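PDB 5IHX: tyrosine--tRNA ligase, mitochondrial from Emericella nidulans, which probably catalyses the ATP-dependent attachment of L-tyrosine to mitochondrial tRNA(Tyr), releasing AMP and diphosphate. Local coordinates for residues R59-E63 / K64-I68; K141-G144 / A145-R149. All blocks are in the same frame, centred on the assembly; numbering follows the deposited sequence.

Interaction 1 (R59-E63 / K64-I68); sequences RVFTE and KRVGI
Val66 presents its two methyls to the last turn of helix 54-63 as a forked bump that fits the hollow between Val60 CG1 and the CD1-CE1 side of the Phe61 ring. Its CG1 meets Val60 CG1 at 3.7 Å, the two side chains crossing at about a right angle. The other branch, CG2, approaches the Phe61 ring obliquely and comes closest at CE1, 3.5 Å away. This split follows from the chi1 of Val66 (-61°): CG1 lies anti to the carbonyl carbon, and CG2 takes the position between the backbone N and that carbon. Further along, Ile68 CD1 reaches the edge of the same ring, 4.3 Å from Phe61 CZ. The chain makes this approach by leaving the helix at Lys64, whose N still bonds to Val60 O (2.9 Å, 140° at the hydrogen), and then bending through an inverse gamma turn centred on Arg65. The residues beyond the turn enter strand 68-72, one of the parallel strands of the Rossmann-like catalytic domain of class I synthetases, and Tyr69, Gly71 and Val72 on that strand line the tyrosine pocket. Val235 of the adjacent strand touches Phe61, Val66 and Ile68, and a second ring, Phe37, meets Phe61 with the planes at about 50°. The charged ends lead elsewhere: Glu63 forms a salt bridge with Lys30, and Lys64 NZ is held by Asp274 and Gln234.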
ATOM      1  N   ARG A  59       2.670 -28.633  21.259  1.00 32.83           N
ATOM      2  CA  ARG A  59       1.300 -28.868  21.713  1.00 33.91           C
ATOM      3  C   ARG A  59       0.299 -28.670  20.576  1.00 30.22           C
ATOM      4  O   ARG A  59      -0.653 -29.437  20.442  1.00 32.12           O
ATOM      5  CB  ARG A  59       0.916 -27.952  22.878  1.00 44.34           C
ATOM      6  CG  ARG A  59       1.282 -28.496  24.252  1.00 55.14           C
ATOM      7  CD  ARG A  59       0.433 -27.870  25.354  1.00 66.41           C
ATOM      8  NE  ARG A  59       0.667 -26.439  25.545  1.00 69.32           N
ATOM      9  CZ  ARG A  59      -0.297 -25.545  25.771  1.00 70.73           C
ATOM     10  NH1 ARG A  59      -1.572 -25.920  25.843  1.00 60.78           N
ATOM     11  NH2 ARG A  59       0.011 -24.266  25.931  1.00 79.74           N
ATOM     12  N   VAL A  60       0.508 -27.634  19.768  1.00 30.29           N
ATOM     13  CA  VAL A  60      -0.394 -27.345  18.654  1.00 33.87           C
ATOM     14  C   VAL A  60      -0.490 -28.533  17.701  1.00 27.43           C
ATOM     15  O   VAL A  60      -1.587 -28.960  17.340  1.00 33.21           O
ATOM     16  CB  VAL A  60       0.059 -26.086  17.869  1.00 39.74           C
ATOM     17  CG1 VAL A  60      -0.680 -25.972  16.532  1.00 38.32           C
ATOM     18  CG2 VAL A  60      -0.167 -24.831  18.692  1.00 36.96           C
ATOM     19  N   PHE A  61       0.660 -29.069  17.300  1.00 30.16           N
ATOM     20  CA  PHE A  61       0.690 -30.180  16.355  1.00 31.21           C
ATOM     21  C   PHE A  61       0.207 -31.479  16.987  1.00 29.01           C
ATOM     22  O   PHE A  61      -0.335 -32.343  16.301  1.00 31.61           O
ATOM     23  CB  PHE A  61       2.098 -30.365  15.791  1.00 31.20           C
ATOM     24  CG  PHE A  61       2.404 -29.465  14.629  1.00 32.67           C
ATOM     25  CD1 PHE A  61       1.820 -29.691  13.394  1.00 36.65           C
ATOM     26  CD2 PHE A  61       3.272 -28.396  14.768  1.00 30.30           C
ATOM     27  CE1 PHE A  61       2.093 -28.869  12.320  1.00 37.02           C
ATOM     28  CE2 PHE A  61       3.554 -27.570  13.694  1.00 30.67           C
ATOM     29  CZ  PHE A  61       2.963 -27.806  12.468  1.00 28.42           C
ATOM     30  N   THR A  62       0.413 -31.623  18.291  1.00 31.92           N
ATOM     31  CA  THR A  62      -0.069 -32.803  18.997  1.00 29.62           C
ATOM     32  C   THR A  62      -1.594 -32.817  19.013  1.00 30.96           C
ATOM     33  O   THR A  62      -2.215 -33.832  18.704  1.00 35.50           O
ATOM     34  CB  THR A  62       0.462 -32.857  20.444  1.00 27.66           C
ATOM     35  OG1 THR A  62       1.892 -32.931  20.431  1.00 32.84           O
ATOM     36  CG2 THR A  62      -0.098 -34.069  21.187  1.00 31.18           C
ATOM     37  N   GLU A  63      -2.188 -31.682  19.370  1.00 33.70           N
ATOM     38  CA  GLU A  63      -3.632 -31.595  19.570  1.00 34.67           C
ATOM     39  C   GLU A  63      -4.430 -31.395  18.282  1.00 37.48           C
ATOM     40  O   GLU A  63      -5.581 -31.824  18.198  1.00 36.92           O
ATOM     41  CB  GLU A  63      -3.954 -30.453  20.539  1.00 33.59           C
ATOM     42  CG  GLU A  63      -3.312 -30.602  21.909  1.00 46.71           C
ATOM     43  CD  GLU A  63      -3.763 -31.857  22.634  1.00 49.82           C
ATOM     44  OE1 GLU A  63      -4.839 -32.391  22.295  1.00 51.07           O
ATOM     45  OE2 GLU A  63      -3.036 -32.313  23.542  1.00 57.40           O
ATOM     46  N   LYS A  64      -3.827 -30.752  17.286  1.00 40.78           N
ATOM     47  CA  LYS A  64      -4.561 -30.345  16.086  1.00 41.52           C
ATOM     48  C   LYS A  64      -3.866 -30.735  14.786  1.00 36.52           C
ATOM     49  O   LYS A  64      -2.647 -30.621  14.656  1.00 31.96           O
ATOM     50  CB  LYS A  64      -4.784 -28.832  16.097  1.00 41.55           C
ATOM     51  CG  LYS A  64      -5.572 -28.313  17.288  1.00 49.57           C
ATOM     52  CD  LYS A  64      -5.586 -26.788  17.317  1.00 44.99           C
ATOM     53  CE  LYS A  64      -6.335 -26.200  16.129  1.00 45.46           C
ATOM     54  NZ  LYS A  64      -6.390 -24.713  16.191  1.00 51.49           N
ATOM     55  N   ARG A  65      -4.666 -31.191  13.827  1.00 31.67           N
ATOM     56  CA  ARG A  65      -4.201 -31.444  12.472  1.00 35.42           C
ATOM     57  C   ARG A  65      -4.171 -30.119  11.711  1.00 36.03           C
ATOM     58  O   ARG A  65      -4.946 -29.908  10.780  1.00 36.10           O
ATOM     59  CB  ARG A  65      -5.119 -32.456  11.778  1.00 35.42           C
ATOM     60  CG  ARG A  65      -4.636 -32.955  10.425  1.00 34.15           C
ATOM     61  CD  ARG A  65      -5.737 -33.726   9.705  1.00 32.28           C
ATOM     62  NE  ARG A  65      -6.149 -34.932  10.423  1.00 37.03           N
ATOM     63  CZ  ARG A  65      -5.606 -36.136  10.259  1.00 30.99           C
ATOM     64  NH1 ARG A  65      -4.611 -36.320   9.399  1.00 32.89           N
ATOM     65  NH2 ARG A  65      -6.061 -37.164  10.961  1.00 35.32           N
ATOM     66  N   VAL A  66      -3.280 -29.222  12.127  1.00 35.74           N
ATOM     67  CA  VAL A  66      -3.247 -27.857  11.604  1.00 38.35           C
ATOM     68  C   VAL A  66      -2.609 -27.764  10.228  1.00 36.74           C
ATOM     69  O   VAL A  66      -1.775 -28.591   9.854  1.00 31.96           O
ATOM     70  CB  VAL A  66      -2.479 -26.900  12.542  1.00 38.20           C
ATOM     71  CG1 VAL A  66      -3.153 -26.830  13.888  1.00 61.81           C
ATOM     72  CG2 VAL A  66      -1.019 -27.330  12.683  1.00 30.92           C
ATOM     73  N   GLY A  67      -3.010 -26.742   9.483  1.00 27.93           N
ATOM     74  CA  GLY A  67      -2.406 -26.458   8.201  1.00 27.11           C
ATOM     75  C   GLY A  67      -1.079 -25.745   8.369  1.00 24.39           C
ATOM     76  O   GLY A  67      -0.874 -25.013   9.339  1.00 29.89           O
ATOM     77  N   ILE A  68      -0.171 -25.973   7.425  1.00 21.73           N
ATOM     78  CA  ILE A  68       1.139 -25.336   7.440  1.00 26.97           C
ATOM     79  C   ILE A  68       1.506 -24.937   6.018  1.00 28.05           C
ATOM     80  O   ILE A  68       1.145 -25.632   5.073  1.00 25.76           O
ATOM     81  CB  ILE A  68       2.223 -26.269   8.023  1.00 28.76           C
ATOM     82  CG1 ILE A  68       3.595 -25.594   7.974  1.00 32.19           C
ATOM     83  CG2 ILE A  68       2.246 -27.597   7.275  1.00 38.89           C
ATOM     84  CD1 ILE A  68       4.660 -26.314   8.781  1.00 37.59           C
TER

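Interaction 2 (K141-G144 / A145-R149); sequences KKLG and ASIER
The Arg149 guanidinium lays one face over Ser146 O, which stands 4.1 Å above its plane, over the centre, while Ser146 N bonds back to Lys142 O at 2.9 Å. Neighbouring peptides continue the alpha-helical i to i+4 pattern: Ile147 N to Leu143 O at 2.8 Å, and a weak Glu148 N to Gly144 O bond at 3.4 Å. Ser146 OG turns back along the helix (chi1 -65°), coming within 3.0 Å of Lys142 O. A water bonded to the same hydroxyl accepts from Lys142 NZ at 3.1 Å, so it links the two side chains. On another side of the helix, Ile147 folds its CG1 branch past Leu143 O and brings CD1 to 4.1 Å from Leu143 CG. The outer ends of the longer side chains tie this part of helix 126-153 to its surroundings. Arg149 donates to the carbonyls of Glu365 and Leu366 near the end of helix 354-368, and Glu148 forms salt bridges with Arg158 and Arg164. Ala145 rests on strand 164-168, while Ile147 packs against Ala91 and Tyr94 of helix 84-95.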
ATOM      1  N   LYS A 141       4.133 -27.931  -8.924  1.00 27.02           N
ATOM      2  CA  LYS A 141       3.134 -28.961  -9.174  1.00 25.59           C
ATOM      3  C   LYS A 141       3.838 -30.311  -9.279  1.00 26.27           C
ATOM      4  O   LYS A 141       3.422 -31.303  -8.675  1.00 28.72           O
ATOM      5  CB  LYS A 141       2.356 -28.656 -10.455  1.00 28.08           C
ATOM      6  CG  LYS A 141       1.215 -27.661 -10.272  1.00 36.77           C
ATOM      7  CD  LYS A 141       0.137 -27.830 -11.336  1.00 44.51           C
ATOM      8  CE  LYS A 141      -1.135 -28.427 -10.757  1.00 67.14           C
ATOM      9  NZ  LYS A 141      -2.077 -28.884 -11.817  1.00 78.21           N
ATOM     10  N   LYS A 142       4.919 -30.325 -10.052  1.00 26.72           N
ATOM     11  CA  LYS A 142       5.733 -31.519 -10.257  1.00 29.77           C
ATOM     12  C   LYS A 142       6.320 -32.024  -8.937  1.00 32.41           C
ATOM     13  O   LYS A 142       6.304 -33.224  -8.656  1.00 28.41           O
ATOM     14  CB  LYS A 142       6.846 -31.207 -11.263  1.00 33.90           C
ATOM     15  CG  LYS A 142       7.797 -32.346 -11.578  1.00 51.73           C
ATOM     16  CD  LYS A 142       8.746 -31.935 -12.700  1.00 66.84           C
ATOM     17  CE  LYS A 142       9.787 -33.002 -13.009  1.00 60.03           C
ATOM     18  NZ  LYS A 142      10.837 -33.083 -11.957  1.00 53.78           N
ATOM     19  N   LEU A 143       6.833 -31.105  -8.125  1.00 24.45           N
ATOM     20  CA  LEU A 143       7.406 -31.466  -6.833  1.00 24.78           C
ATOM     21  C   LEU A 143       6.349 -32.081  -5.918  1.00 27.37           C
ATOM     22  O   LEU A 143       6.623 -33.038  -5.193  1.00 25.13           O
ATOM     23  CB  LEU A 143       8.037 -30.243  -6.166  1.00 24.27           C
ATOM     24  CG  LEU A 143       8.654 -30.474  -4.782  1.00 29.03           C
ATOM     25  CD1 LEU A 143       9.804 -31.472  -4.858  1.00 23.40           C
ATOM     26  CD2 LEU A 143       9.130 -29.160  -4.177  1.00 31.30           C
ATOM     27  N   GLY A 144       5.140 -31.529  -5.962  1.00 24.31           N
ATOM     28  CA  GLY A 144       4.034 -32.055  -5.183  1.00 24.57           C
ATOM     29  C   GLY A 144       3.745 -33.512  -5.496  1.00 24.27           C
ATOM     30  O   GLY A 144       3.547 -34.326  -4.594  1.00 25.61           O
ATOM     31  N   ALA A 145       3.719 -33.844  -6.782  1.00 26.32           N
ATOM     32  CA  ALA A 145       3.475 -35.216  -7.210  1.00 26.03           C
ATOM     33  C   ALA A 145       4.658 -36.113  -6.848  1.00 22.12           C
ATOM     34  O   ALA A 145       4.478 -37.263  -6.447  1.00 25.78           O
ATOM     35  CB  ALA A 145       3.210 -35.264  -8.706  1.00 29.78           C
ATOM     36  N   SER A 146       5.866 -35.580  -6.981  1.00 21.16           N
ATOM     37  CA  SER A 146       7.069 -36.325  -6.631  1.00 21.81           C
ATOM     38  C   SER A 146       7.109 -36.675  -5.146  1.00 29.09           C
ATOM     39  O   SER A 146       7.544 -37.762  -4.767  1.00 29.64           O
ATOM     40  CB  SER A 146       8.316 -35.533  -7.001  1.00 20.15           C
ATOM     41  OG  SER A 146       8.432 -35.361  -8.400  1.00 21.56           O
ATOM     42  N   ILE A 147       6.669 -35.744  -4.308  1.00 26.88           N
ATOM     43  CA  ILE A 147       6.625 -35.973  -2.871  1.00 27.11           C
ATOM     44  C   ILE A 147       5.726 -37.160  -2.542  1.00 27.57           C
ATOM     45  O   ILE A 147       6.062 -37.991  -1.695  1.00 26.98           O
ATOM     46  CB  ILE A 147       6.139 -34.709  -2.124  1.00 28.24           C
ATOM     47  CG1 ILE A 147       7.265 -33.677  -2.072  1.00 27.86           C
ATOM     48  CG2 ILE A 147       5.666 -35.048  -0.707  1.00 25.29           C
ATOM     49  CD1 ILE A 147       6.824 -32.294  -1.622  1.00 22.04           C
ATOM     50  N   GLU A 148       4.587 -37.241  -3.218  1.00 31.22           N
ATOM     51  CA  GLU A 148       3.658 -38.344  -3.006  1.00 29.48           C
ATOM     52  C   GLU A 148       4.295 -39.661  -3.450  1.00 25.40           C
ATOM     53  O   GLU A 148       4.229 -40.660  -2.736  1.00 28.61           O
ATOM     54  CB  GLU A 148       2.349 -38.099  -3.760  1.00 32.70           C
ATOM     55  CG  GLU A 148       1.333 -39.227  -3.620  1.00 40.36           C
ATOM     56  CD  GLU A 148       0.001 -38.905  -4.273  1.00 40.96           C
ATOM     57  OE1 GLU A 148      -0.286 -37.708  -4.492  1.00 40.19           O
ATOM     58  OE2 GLU A 148      -0.761 -39.851  -4.564  1.00 45.61           O
ATOM     59  N   ARG A 149       4.911 -39.651  -4.630  1.00 24.32           N
ATOM     60  CA  ARG A 149       5.589 -40.831  -5.155  1.00 29.43           C
ATOM     61  C   ARG A 149       6.731 -41.256  -4.227  1.00 34.53           C
ATOM     62  O   ARG A 149       6.877 -42.433  -3.904  1.00 29.11           O
ATOM     63  CB  ARG A 149       6.128 -40.560  -6.566  1.00 26.74           C
ATOM     64  CG  ARG A 149       7.203 -41.546  -7.028  1.00 30.75           C
ATOM     65  CD  ARG A 149       7.697 -41.235  -8.432  1.00 26.09           C
ATOM     66  NE  ARG A 149       8.257 -39.890  -8.535  1.00 28.57           N
ATOM     67  CZ  ARG A 149       9.428 -39.524  -8.020  1.00 27.96           C
ATOM     68  NH1 ARG A 149      10.168 -40.397  -7.347  1.00 30.53           N
ATOM     69  NH2 ARG A 149       9.859 -38.278  -8.165  1.00 31.31           N
TER
HETATM   70  O   HOH W   1       9.907 -33.412  -9.023  1.00 31.79           O

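In the fold
Interaction 1 comes first along the chain, at the exit of helix 54-63 into strand 68-72; interaction 2 follows within the long helix 126-153. Their centres are 23 Å apart and their nearest atoms about 11 Å, so they do not touch. Helix 84-95 lies between them in the fold: Ile68 of interaction 1 packs on its Val89 and Leu90, and Ile147 of interaction 2 on its Ala91 and Tyr94. Both belong to the catalytic domain built round one mixed sheet, interaction 1 feeding an inner strand that carries tyrosine-pocket residues, interaction 2 lying against strand 164-168, an outermost strand of the sheet within this chain.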